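Long-range contacts in probable zinc protease PqqL (PDB 6OFS), which probably cleaves peptide bonds as a periplasmic, zinc-dependent endopeptidase of the M16 family: residues A[516-521]-A[592-597]; A[566-571]-A[583-588]; A[726-731]-A[900-905]; A[732-737]-A[798-803]. All coordinates share one frame; numbering follows the deposited sequence.

How the contacts relate
The four contacts form two pairs in two separate sheets. Contacts 1 and 2, with centres 5 Å apart, share the seven-stranded mixed sheet: strand 517-524 lies beside strand 579-586, and helix 591-602 follows directly in the chain. Contacts 3 and 4, centres 9 Å apart, share the five-stranded mixed sheet, where strand 896-904 runs between strands 721-728 and 733-742. In each pair one contact is enclosed along the chain by the other, 2 within 1 and 4 within 3. The pairs come in series, their centres 45 to 49 Å apart; contact 1 packs a helix on its sheet, and the others pair strands within theirs. All four lie away from the zinc site.

Contact 1 (A[516-521]-A[592-597])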
loop_
_atom_site.group_PDB
_atom_site.type_symbol
_atom_site.label_atom_id
_atom_site.label_comp_id
_atom_site.label_asym_id
_atom_site.label_seq_id
_atom_site.Cartn_x
_atom_site.Cartn_y
_atom_site.Cartn_z
ATOM N N GLN A 516 8.850 -3.652 35.932
ATOM C CA GLN A 516 8.199 -2.526 35.246
ATOM C C GLN A 516 7.750 -2.850 33.805
ATOM O O GLN A 516 7.396 -1.936 33.058
ATOM C CB GLN A 516 9.074 -1.251 35.287
ATOM C CG GLN A 516 8.411 -0.078 36.001
ATOM C CD GLN A 516 8.755 0.006 37.471
ATOM O OE1 GLN A 516 8.917 -1.002 38.173
ATOM N NE2 GLN A 516 8.864 1.226 37.975
ATOM N N LYS A 517 7.735 -4.143 33.434
ATOM C CA LYS A 517 7.324 -4.596 32.104
ATOM C C LYS A 517 5.954 -5.257 32.178
ATOM O O LYS A 517 5.664 -5.987 33.131
ATOM C CB LYS A 517 8.333 -5.588 31.493
ATOM C CG LYS A 517 9.810 -5.168 31.537
ATOM C CD LYS A 517 10.719 -6.161 30.787
ATOM C CE LYS A 517 11.005 -7.441 31.544
ATOM N NZ LYS A 517 11.022 -8.630 30.646
ATOM N N LEU A 518 5.124 -5.012 31.159
ATOM C CA LEU A 518 3.784 -5.581 31.045
ATOM C C LEU A 518 3.703 -6.434 29.791
ATOM O O LEU A 518 4.240 -6.057 28.759
ATOM C CB LEU A 518 2.722 -4.461 31.005
ATOM C CG LEU A 518 1.247 -4.881 30.959
ATOM C CD1 LEU A 518 0.763 -5.397 32.306
ATOM C CD2 LEU A 518 0.374 -3.740 30.511
ATOM N N GLN A 519 3.056 -7.588 29.890
ATOM C CA GLN A 519 2.866 -8.469 28.747
ATOM C C GLN A 519 1.388 -8.783 28.549
ATOM O O GLN A 519 0.693 -9.166 29.494
ATOM C CB GLN A 519 3.676 -9.766 28.890
ATOM C CG GLN A 519 3.796 -10.561 27.587
ATOM C CD GLN A 519 4.892 -10.055 26.680
ATOM O OE1 GLN A 519 6.045 -9.864 27.087
ATOM N NE2 GLN A 519 4.560 -9.849 25.419
ATOM N N ILE A 520 0.915 -8.586 27.307
ATOM C CA ILE A 520 -0.431 -8.932 26.890
ATOM C C ILE A 520 -0.280 -9.964 25.786
ATOM O O ILE A 520 0.377 -9.686 24.780
ATOM C CB ILE A 520 -1.311 -7.728 26.456
ATOM C CG1 ILE A 520 -1.343 -6.617 27.542
ATOM C CG2 ILE A 520 -2.745 -8.204 26.082
ATOM C CD1 ILE A 520 -1.883 -5.234 27.077
ATOM N N ILE A 521 -0.838 -11.167 25.996
ATOM C CA ILE A 521 -0.862 -12.198 24.965
ATOM C C ILE A 521 -2.294 -12.540 24.620
ATOM O O ILE A 521 -3.001 -13.152 25.424
ATOM C CB ILE A 521 -0.000 -13.463 25.190
ATOM C CG1 ILE A 521 1.415 -13.114 25.696
ATOM C CG2 ILE A 521 0.053 -14.293 23.890
ATOM C CD1 ILE A 521 2.262 -14.309 26.084
ATOM N N PRO A 592 -0.534 2.311 25.617
ATOM C CA PRO A 592 -0.061 1.929 24.269
ATOM C C PRO A 592 -0.054 0.425 23.954
ATOM O O PRO A 592 -0.342 0.045 22.818
ATOM C CB PRO A 592 1.345 2.531 24.221
ATOM C CG PRO A 592 1.255 3.702 25.116
ATOM C CD PRO A 592 0.470 3.180 26.270
ATOM N N GLY A 593 0.243 -0.404 24.960
ATOM C CA GLY A 593 0.220 -1.859 24.847
ATOM C C GLY A 593 -1.159 -2.360 24.451
ATOM O O GLY A 593 -1.296 -3.147 23.507
ATOM N N PHE A 594 -2.199 -1.843 25.133
ATOM C CA PHE A 594 -3.603 -2.166 24.867
ATOM C C PHE A 594 -4.070 -1.619 23.502
ATOM O O PHE A 594 -4.817 -2.310 22.790
ATOM C CB PHE A 594 -4.500 -1.636 25.988
ATOM C CG PHE A 594 -4.398 -2.391 27.286
ATOM C CD1 PHE A 594 -3.496 -1.996 28.271
ATOM C CD2 PHE A 594 -5.232 -3.474 27.547
ATOM C CE1 PHE A 594 -3.410 -2.694 29.480
ATOM C CE2 PHE A 594 -5.150 -4.168 28.762
ATOM C CZ PHE A 594 -4.241 -3.774 29.719
ATOM N N GLN A 595 -3.619 -0.391 23.141
ATOM C CA GLN A 595 -3.952 0.252 21.860
ATOM C C GLN A 595 -3.439 -0.575 20.693
ATOM O O GLN A 595 -4.136 -0.700 19.692
ATOM C CB GLN A 595 -3.343 1.667 21.745
ATOM C CG GLN A 595 -3.910 2.687 22.714
ATOM C CD GLN A 595 -3.209 4.014 22.686
ATOM O OE1 GLN A 595 -2.012 4.122 22.419
ATOM N NE2 GLN A 595 -3.951 5.062 22.978
ATOM N N LEU A 596 -2.222 -1.121 20.814
ATOM C CA LEU A 596 -1.606 -1.898 19.748
ATOM C C LEU A 596 -2.263 -3.248 19.579
ATOM O O LEU A 596 -2.493 -3.631 18.440
ATOM C CB LEU A 596 -0.074 -1.993 19.908
ATOM C CG LEU A 596 0.717 -2.634 18.753
ATOM C CD1 LEU A 596 0.390 -2.021 17.405
ATOM C CD2 LEU A 596 2.192 -2.602 19.025
ATOM N N ILE A 597 -2.630 -3.929 20.680
ATOM C CA ILE A 597 -3.365 -5.209 20.642
ATOM C C ILE A 597 -4.693 -5.014 19.880
ATOM O O ILE A 597 -4.998 -5.780 18.959
ATOM C CB ILE A 597 -3.591 -5.762 22.089
ATOM C CG1 ILE A 597 -2.418 -6.653 22.553
ATOM C CG2 ILE A 597 -4.937 -6.474 22.256
ATOM C CD1 ILE A 597 -2.291 -8.045 21.889
#
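Ile520 drives its CD1 methyl almost exactly onto the middle of the Phe594 ring, 3.5 Å from the ring centroid and 1° off the normal, a CH-pi contact over the face. This is the tight part of the interface. The Ile520 chain reaches the ring with CG1 anti to the carbonyl carbon (chi1 -53°), while Ile520 CG2, anti to the backbone N, meets Ile597 CG1 at 3.9 Å. The methyl on the ring also reaches the helix backbone, with Ile520 CD1 4.0 Å from Gly593 C. The layout is that of an alpha/beta layer: helix 591-602 lies on one face of the seven-stranded sheet, its short segment inclined by only 19° to strand 517-521 with the axes 9.3 Å apart. Ile597 also reaches Leu581 and Val583 on the adjoining strand, while Gln519 and Ile521 turn to helix 848-862. Packing is slacker towards the start of the strand. Leu518 meets the same ring through CD2 alone, 4.1 Å from Phe594 CE1, with the two side chains crossing at about a right angle, and beyond it the strand leads back to the more exposed Lys517 and Gln516.

Contact 2 (A[566-571]-A[583-588]); sequences NSVTMS and VSARTN
Thr569 and Ser584 are joined three times over. Their backbones make an antiparallel hydrogen-bonded pair, with Ser584 N to Thr569 O at 2.9 Å and the longer Thr569 N to Ser584 O at 3.3 Å. Their hydroxyls add a third bond, Thr569 OG1 to Ser584 OG at 2.7 Å; a chi1 of 77° sets Thr569 OG1 between the backbone N and carbonyl carbon, facing its partner. Weaker CA-H...O contacts accompany these bonds, from Val568 CA to Ser584 O and from Val583 CA to Thr569 O. Apolar contacts are made by the neighbouring residues: Met570 CE lies 3.7 Å from Val583 CG2, and Val568 CG1 is equally far from Ala585 CB. Met570 and Val583 also touch helix 591-602, through Leu596 and Ile597. A further kind of contact brings Ser567 CB over the centre of the Arg586 guanidinium face, 3.9 Å above its plane. Ser567, with positive phi, is the C-prime residue of the Schellman motif ending helix 556-565. The chemistry thus divides this edge beta hairpin into a hydroxyl-bearing face at Thr569 and Ser584 and an apolar face at Met570 and Val583.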
loop_
_atom_site.group_PDB
_atom_site.type_symbol
_atom_site.label_atom_id
_atom_site.label_comp_id
_atom_site.label_asym_id
_atom_site.label_seq_id
_atom_site.Cartn_x
_atom_site.Cartn_y
_atom_site.Cartn_z
ATOM N N ASN A 566 6.644 5.025 22.534
ATOM C CA ASN A 566 5.758 4.525 23.569
ATOM C C ASN A 566 6.276 3.252 24.248
ATOM O O ASN A 566 5.553 2.665 25.057
ATOM C CB ASN A 566 4.356 4.371 23.016
ATOM C CG ASN A 566 3.623 5.682 22.995
ATOM O OD1 ASN A 566 3.229 6.218 24.037
ATOM N ND2 ASN A 566 3.438 6.238 21.817
ATOM N N SER A 567 7.557 2.882 23.971
ATOM C CA SER A 567 8.299 1.745 24.548
ATOM C C SER A 567 7.499 0.415 24.498
ATOM O O SER A 567 7.225 -0.213 25.531
ATOM C CB SER A 567 8.788 2.074 25.964
ATOM O OG SER A 567 9.294 3.396 26.113
ATOM N N VAL A 568 7.094 0.018 23.277
ATOM C CA VAL A 568 6.309 -1.200 23.047
ATOM C C VAL A 568 6.927 -2.105 21.958
ATOM O O VAL A 568 7.628 -1.615 21.070
ATOM C CB VAL A 568 4.798 -0.913 22.773
ATOM C CG1 VAL A 568 4.098 -0.310 23.990
ATOM C CG2 VAL A 568 4.613 -0.017 21.570
ATOM N N THR A 569 6.687 -3.425 22.064
ATOM C CA THR A 569 7.106 -4.452 21.100
ATOM C C THR A 569 5.927 -5.397 20.818
ATOM O O THR A 569 5.080 -5.619 21.689
ATOM C CB THR A 569 8.376 -5.242 21.512
ATOM O OG1 THR A 569 8.062 -6.214 22.513
ATOM C CG2 THR A 569 9.551 -4.348 21.933
ATOM N N MET A 570 5.893 -5.955 19.602
ATOM C CA MET A 570 4.847 -6.855 19.145
ATOM C C MET A 570 5.415 -8.003 18.328
ATOM O O MET A 570 6.346 -7.811 17.547
ATOM C CB MET A 570 3.798 -6.062 18.342
ATOM C CG MET A 570 3.132 -6.849 17.209
ATOM S SD MET A 570 1.884 -5.918 16.305
ATOM C CE MET A 570 0.652 -5.858 17.528
ATOM N N SER A 571 4.826 -9.186 18.491
ATOM C CA SER A 571 5.149 -10.404 17.756
ATOM C C SER A 571 3.886 -11.253 17.691
ATOM O O SER A 571 2.986 -11.076 18.514
ATOM C CB SER A 571 6.285 -11.174 18.434
ATOM O OG SER A 571 5.913 -11.715 19.695
ATOM N N VAL A 583 2.238 -8.678 22.885
ATOM C CA VAL A 583 2.533 -7.254 22.991
ATOM C C VAL A 583 3.132 -6.950 24.380
ATOM O O VAL A 583 2.553 -7.350 25.394
ATOM C CB VAL A 583 1.290 -6.396 22.632
ATOM C CG1 VAL A 583 1.387 -4.980 23.189
ATOM C CG2 VAL A 583 1.066 -6.368 21.120
ATOM N N SER A 584 4.313 -6.284 24.404
ATOM C CA SER A 584 5.034 -5.882 25.618
ATOM C C SER A 584 4.961 -4.366 25.791
ATOM O O SER A 584 4.884 -3.647 24.797
ATOM C CB SER A 584 6.491 -6.333 25.562
ATOM O OG SER A 584 7.350 -5.354 24.994
ATOM N N ALA A 585 5.004 -3.881 27.041
ATOM C CA ALA A 585 4.944 -2.451 27.366
ATOM C C ALA A 585 5.514 -2.168 28.767
ATOM O O ALA A 585 6.093 -3.057 29.393
ATOM C CB ALA A 585 3.499 -1.954 27.272
ATOM N N ARG A 586 5.352 -0.927 29.243
ATOM C CA ARG A 586 5.792 -0.492 30.563
ATOM C C ARG A 586 4.578 -0.355 31.474
ATOM O O ARG A 586 3.517 0.051 31.007
ATOM C CB ARG A 586 6.551 0.848 30.473
ATOM C CG ARG A 586 7.783 0.827 29.564
ATOM C CD ARG A 586 9.011 0.241 30.240
ATOM N NE ARG A 586 10.131 0.101 29.306
ATOM C CZ ARG A 586 11.038 1.044 29.070
ATOM N NH1 ARG A 586 10.972 2.214 29.695
ATOM N NH2 ARG A 586 12.017 0.827 28.201
ATOM N N THR A 587 4.728 -0.672 32.771
ATOM C CA THR A 587 3.637 -0.568 33.752
ATOM C C THR A 587 3.273 0.914 34.047
ATOM O O THR A 587 2.152 1.193 34.492
ATOM C CB THR A 587 3.935 -1.402 35.015
ATOM O OG1 THR A 587 5.179 -1.001 35.584
ATOM C CG2 THR A 587 3.957 -2.906 34.738
ATOM N N ASN A 588 4.211 1.850 33.756
ATOM C CA ASN A 588 4.055 3.308 33.897
ATOM C C ASN A 588 3.346 3.920 32.671
ATOM O O ASN A 588 2.803 5.029 32.759
ATOM C CB ASN A 588 5.408 3.987 34.135
ATOM C CG ASN A 588 6.493 3.524 33.198
ATOM O OD1 ASN A 588 7.094 2.458 33.391
ATOM N ND2 ASN A 588 6.758 4.308 32.157
#

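Contact 3 (A[726-731]-A[900-905]); sequences KEQNEP and GVLLPK
The carbonyl oxygen Leu903 O is approached by three successive residues: Glu727 N at 3.2 Å and Gln728 N at 3.3 Å, both in weak and bent hydrogen bonds, and Lys726 CA in a CA-H...O contact. A shorter bond follows one step on, where Lys905 N lies 2.8 Å from Gln728 O, nearly along the C=O axis, though the angle at its hydrogen is bent to 135°. Leu902, its CG anti to the backbone N (chi1 180°), reaches two residues through its methyls: Leu902 CD1 lies 3.9 Å from Glu727 CB, and Leu902 CD2 is 3.7 Å from Gln728 NE2, while the two side chains of Leu902 and Gln728 stand at about a right angle. Further out, Lys726 lays its CB and CG against Pro904 O before the chain bends away, and Pro904 CG approaches Pro731 CA to 4.1 Å. Phe633 and Pro629 of helix 629-641 pack on Leu902 and Gln728 respectively. Strand 721-728, outermost in the five-stranded mixed sheet within this chain, is followed in sequence by strand 733-742. The doubled grip on one carbonyl marks a beta bulge in a parallel pair: the register slips by one between Lys726 and Gln728, and the short strand axes cross at 71°.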
loop_
_atom_site.group_PDB
_atom_site.type_symbol
_atom_site.label_atom_id
_atom_site.label_comp_id
_atom_site.label_asym_id
_atom_site.label_seq_id
_atom_site.Cartn_x
_atom_site.Cartn_y
_atom_site.Cartn_z
ATOM N N LYS A 726 16.290 -43.720 -1.797
ATOM C CA LYS A 726 17.697 -43.605 -2.176
ATOM C C LYS A 726 17.824 -42.286 -2.942
ATOM O O LYS A 726 17.725 -42.259 -4.174
ATOM C CB LYS A 726 18.167 -44.796 -3.017
ATOM C CG LYS A 726 18.327 -46.087 -2.244
ATOM C CD LYS A 726 18.431 -47.306 -3.169
ATOM C CE LYS A 726 17.241 -47.525 -4.099
ATOM N NZ LYS A 726 15.947 -47.670 -3.373
ATOM N N GLU A 727 17.948 -41.178 -2.197
ATOM C CA GLU A 727 18.045 -39.839 -2.776
ATOM C C GLU A 727 19.359 -39.145 -2.424
ATOM O O GLU A 727 19.893 -38.419 -3.265
ATOM C CB GLU A 727 16.828 -38.972 -2.389
ATOM C CG GLU A 727 16.364 -38.003 -3.478
ATOM C CD GLU A 727 17.113 -36.688 -3.669
ATOM O OE1 GLU A 727 17.985 -36.355 -2.835
ATOM O OE2 GLU A 727 16.811 -35.978 -4.656
ATOM N N GLN A 728 19.882 -39.370 -1.200
ATOM C CA GLN A 728 21.132 -38.758 -0.729
ATOM C C GLN A 728 22.336 -38.996 -1.638
ATOM O O GLN A 728 22.453 -40.049 -2.264
ATOM C CB GLN A 728 21.505 -39.215 0.705
ATOM C CG GLN A 728 20.880 -38.418 1.856
ATOM C CD GLN A 728 21.159 -36.922 1.940
ATOM O OE1 GLN A 728 21.961 -36.333 1.193
ATOM N NE2 GLN A 728 20.486 -36.271 2.876
ATOM N N ASN A 729 23.210 -37.993 -1.714
ATOM C CA ASN A 729 24.493 -38.058 -2.397
ATOM C C ASN A 729 25.466 -37.601 -1.305
ATOM O O ASN A 729 26.276 -36.679 -1.464
ATOM C CB ASN A 729 24.516 -37.202 -3.675
ATOM C CG ASN A 729 25.311 -37.823 -4.816
ATOM O OD1 ASN A 729 25.632 -39.022 -4.820
ATOM N ND2 ASN A 729 25.640 -37.015 -5.819
ATOM N N GLU A 730 25.290 -38.256 -0.149
ATOM C CA GLU A 730 25.970 -38.086 1.130
ATOM C C GLU A 730 26.015 -39.513 1.721
ATOM O O GLU A 730 25.030 -40.245 1.593
ATOM C CB GLU A 730 25.124 -37.146 2.015
ATOM C CG GLU A 730 25.744 -36.681 3.323
ATOM C CD GLU A 730 24.774 -35.962 4.247
ATOM O OE1 GLU A 730 23.802 -36.604 4.709
ATOM O OE2 GLU A 730 24.987 -34.758 4.519
ATOM N N PRO A 731 27.146 -39.959 2.318
ATOM C CA PRO A 731 27.203 -41.337 2.844
ATOM C C PRO A 731 26.652 -41.469 4.260
ATOM O O PRO A 731 27.221 -42.168 5.105
ATOM C CB PRO A 731 28.693 -41.694 2.739
ATOM C CG PRO A 731 29.418 -40.370 2.660
ATOM C CD PRO A 731 28.420 -39.254 2.551
ATOM N N GLY A 900 10.763 -44.548 8.031
ATOM C CA GLY A 900 11.373 -43.878 6.898
ATOM C C GLY A 900 12.873 -43.967 6.952
ATOM O O GLY A 900 13.489 -43.652 7.974
ATOM N N VAL A 901 13.466 -44.410 5.847
ATOM C CA VAL A 901 14.907 -44.559 5.716
ATOM C C VAL A 901 15.368 -43.770 4.499
ATOM O O VAL A 901 14.883 -44.013 3.388
ATOM C CB VAL A 901 15.305 -46.059 5.634
ATOM C CG1 VAL A 901 16.793 -46.215 5.422
ATOM C CG2 VAL A 901 14.872 -46.819 6.888
ATOM N N LEU A 902 16.273 -42.797 4.713
ATOM C CA LEU A 902 16.858 -42.014 3.621
ATOM C C LEU A 902 18.261 -42.545 3.430
ATOM O O LEU A 902 19.080 -42.479 4.346
ATOM C CB LEU A 902 16.826 -40.483 3.847
ATOM C CG LEU A 902 17.432 -39.582 2.739
ATOM C CD1 LEU A 902 16.812 -39.852 1.363
ATOM C CD2 LEU A 902 17.258 -38.124 3.070
ATOM N N LEU A 903 18.499 -43.149 2.260
ATOM C CA LEU A 903 19.761 -43.802 1.929
ATOM C C LEU A 903 20.510 -43.120 0.810
ATOM O O LEU A 903 19.882 -42.444 -0.006
ATOM C CB LEU A 903 19.483 -45.264 1.515
ATOM C CG LEU A 903 18.984 -46.187 2.602
ATOM C CD1 LEU A 903 18.397 -47.443 2.010
ATOM C CD2 LEU A 903 20.076 -46.486 3.638
ATOM N N PRO A 904 21.838 -43.365 0.679
ATOM C CA PRO A 904 22.567 -42.813 -0.471
ATOM C C PRO A 904 22.083 -43.437 -1.789
ATOM O O PRO A 904 21.443 -44.497 -1.771
ATOM C CB PRO A 904 24.031 -43.157 -0.162
ATOM C CG PRO A 904 24.056 -43.459 1.309
ATOM C CD PRO A 904 22.751 -44.135 1.546
ATOM N N LYS A 905 22.361 -42.729 -2.917
ATOM C CA LYS A 905 22.035 -42.965 -4.334
ATOM C C LYS A 905 20.768 -42.227 -4.752
ATOM O O LYS A 905 20.743 -40.994 -4.737
ATOM C CB LYS A 905 22.000 -44.451 -4.736
ATOM C CG LYS A 905 23.384 -45.039 -5.005
ATOM C CD LYS A 905 23.876 -44.725 -6.430
ATOM C CE LYS A 905 25.382 -44.652 -6.535
ATOM N NZ LYS A 905 25.817 -44.247 -7.896
#

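Contact 4 (A[732-737]-A[798-803]); sequences VAQVSQ and AFTCQP
Val735 can be followed atom by atom into the ring of Phe799. Its CB stands over one face, 3.8 Å from the ring centroid and 18° off the normal, a CH-pi contact displaced towards the rim; the nearest ring atom to Val735 CB is Phe799 CZ. From there the two methyls part: Val735 CG1 lies 3.7 Å from Phe799 CE2, and Val735 CG2 is 3.9 Å from Phe799 CE1, both staying on the same side of the ring, near its CZ end. Phe799 comes to lie alongside because its CG is set between its own backbone N and carbonyl carbon (chi1 68°), which folds the ring over the neighbouring strand. The backbones beneath are an antiparallel hydrogen-bonded pair, with Val735 N to Phe799 O at 2.8 Å and a return bond from Phe799 N to Val735 O. Ala733 and Cys801 repeat the pattern two residues away, Ala733 N to Cys801 O at 2.9 Å, and on the same face Ala733 CB meets Cys801 SG at 4.0 Å. Leu809 of helix 806-823 packs on both Phe799 and Cys801, while Val735 and Ala733 touch Val901 and Leu903 of strand 896-904. On the other face of the sheet, Gln734 and Thr800 lie side by side, Gln734 CG touching Thr800 CG2, while Thr800 OG1 turns to a hydrogen bond with Ser779. Four near-straight backbone bonds thus hold strands 733-742 and 792-801 in register, and alternation puts apolar residues on one face and the more polar Gln734 and Thr800 on the other.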
loop_
_atom_site.group_PDB
_atom_site.type_symbol
_atom_site.label_atom_id
_atom_site.label_comp_id
_atom_site.label_asym_id
_atom_site.label_seq_id
_atom_site.Cartn_x
_atom_site.Cartn_y
_atom_site.Cartn_z
ATOM N N VAL A 732 25.529 -40.776 4.513
ATOM C CA VAL A 732 24.838 -40.791 5.797
ATOM C C VAL A 732 23.426 -41.325 5.589
ATOM O O VAL A 732 22.649 -40.768 4.796
ATOM C CB VAL A 732 24.804 -39.406 6.509
ATOM C CG1 VAL A 732 24.255 -39.535 7.926
ATOM C CG2 VAL A 732 26.178 -38.730 6.530
ATOM N N ALA A 733 23.102 -42.406 6.312
ATOM C CA ALA A 733 21.760 -42.983 6.326
ATOM C C ALA A 733 20.994 -42.249 7.431
ATOM O O ALA A 733 21.499 -42.112 8.545
ATOM C CB ALA A 733 21.819 -44.473 6.628
ATOM N N GLN A 734 19.809 -41.739 7.108
ATOM C CA GLN A 734 18.946 -41.044 8.062
ATOM C C GLN A 734 17.705 -41.928 8.280
ATOM O O GLN A 734 16.988 -42.213 7.326
ATOM C CB GLN A 734 18.586 -39.641 7.524
ATOM C CG GLN A 734 18.023 -38.669 8.568
ATOM C CD GLN A 734 17.793 -37.270 8.014
ATOM O OE1 GLN A 734 18.717 -36.598 7.514
ATOM N NE2 GLN A 734 16.550 -36.795 8.103
ATOM N N VAL A 735 17.496 -42.409 9.517
ATOM C CA VAL A 735 16.368 -43.280 9.888
ATOM C C VAL A 735 15.392 -42.570 10.833
ATOM O O VAL A 735 15.803 -42.042 11.867
ATOM C CB VAL A 735 16.832 -44.653 10.463
ATOM C CG1 VAL A 735 15.647 -45.503 10.913
ATOM C CG2 VAL A 735 17.676 -45.421 9.452
ATOM N N SER A 736 14.096 -42.606 10.493
ATOM C CA SER A 736 13.028 -42.044 11.317
ATOM C C SER A 736 11.935 -43.089 11.572
ATOM O O SER A 736 11.458 -43.728 10.625
ATOM C CB SER A 736 12.427 -40.805 10.658
ATOM O OG SER A 736 13.417 -39.812 10.467
ATOM N N GLN A 737 11.549 -43.268 12.849
ATOM C CA GLN A 737 10.473 -44.188 13.220
ATOM C C GLN A 737 9.484 -43.477 14.133
ATOM O O GLN A 737 9.864 -42.927 15.165
ATOM C CB GLN A 737 11.008 -45.482 13.859
ATOM C CG GLN A 737 9.908 -46.503 14.181
ATOM C CD GLN A 737 10.429 -47.713 14.910
ATOM O OE1 GLN A 737 10.675 -48.770 14.312
ATOM N NE2 GLN A 737 10.608 -47.585 16.224
ATOM N N ALA A 798 14.684 -40.981 16.103
ATOM C CA ALA A 798 15.485 -40.589 14.940
ATOM C C ALA A 798 16.970 -40.891 15.134
ATOM O O ALA A 798 17.468 -40.808 16.246
ATOM C CB ALA A 798 15.282 -39.116 14.622
ATOM N N PHE A 799 17.666 -41.273 14.063
ATOM C CA PHE A 799 19.105 -41.497 14.110
ATOM C C PHE A 799 19.716 -41.410 12.730
ATOM O O PHE A 799 19.025 -41.605 11.731
ATOM C CB PHE A 799 19.514 -42.794 14.865
ATOM C CG PHE A 799 19.150 -44.121 14.239
ATOM C CD1 PHE A 799 20.030 -44.764 13.372
ATOM C CD2 PHE A 799 17.953 -44.753 14.555
ATOM C CE1 PHE A 799 19.692 -45.990 12.792
ATOM C CE2 PHE A 799 17.621 -45.986 13.979
ATOM C CZ PHE A 799 18.490 -46.591 13.096
ATOM N N THR A 800 21.001 -41.049 12.682
ATOM C CA THR A 800 21.800 -40.999 11.460
ATOM C C THR A 800 22.950 -41.944 11.725
ATOM O O THR A 800 23.513 -41.939 12.826
ATOM C CB THR A 800 22.271 -39.580 11.101
ATOM O OG1 THR A 800 22.998 -39.027 12.195
ATOM C CG2 THR A 800 21.131 -38.655 10.694
ATOM N N CYS A 801 23.276 -42.784 10.745
ATOM C CA CYS A 801 24.323 -43.799 10.895
ATOM C C CYS A 801 24.991 -44.067 9.550
ATOM O O CYS A 801 24.644 -43.445 8.543
ATOM C CB CYS A 801 23.696 -45.077 11.443
ATOM S SG CYS A 801 22.522 -45.859 10.300
ATOM N N GLN A 802 25.897 -45.052 9.539
ATOM C CA GLN A 802 26.571 -45.554 8.346
ATOM C C GLN A 802 25.516 -46.410 7.615
ATOM O O GLN A 802 24.822 -47.181 8.287
ATOM C CB GLN A 802 27.781 -46.423 8.752
ATOM C CG GLN A 802 28.828 -46.588 7.657
ATOM C CD GLN A 802 29.787 -47.725 7.928
ATOM O OE1 GLN A 802 30.087 -48.084 9.080
ATOM N NE2 GLN A 802 30.302 -48.316 6.860
ATOM N N PRO A 803 25.365 -46.288 6.274
ATOM C CA PRO A 803 24.304 -47.050 5.568
ATOM C C PRO A 803 24.230 -48.556 5.851
ATOM O O PRO A 803 23.131 -49.085 6.028
ATOM C CB PRO A 803 24.576 -46.764 4.087
ATOM C CG PRO A 803 25.301 -45.475 4.081
ATOM C CD PRO A 803 26.100 -45.400 5.347
#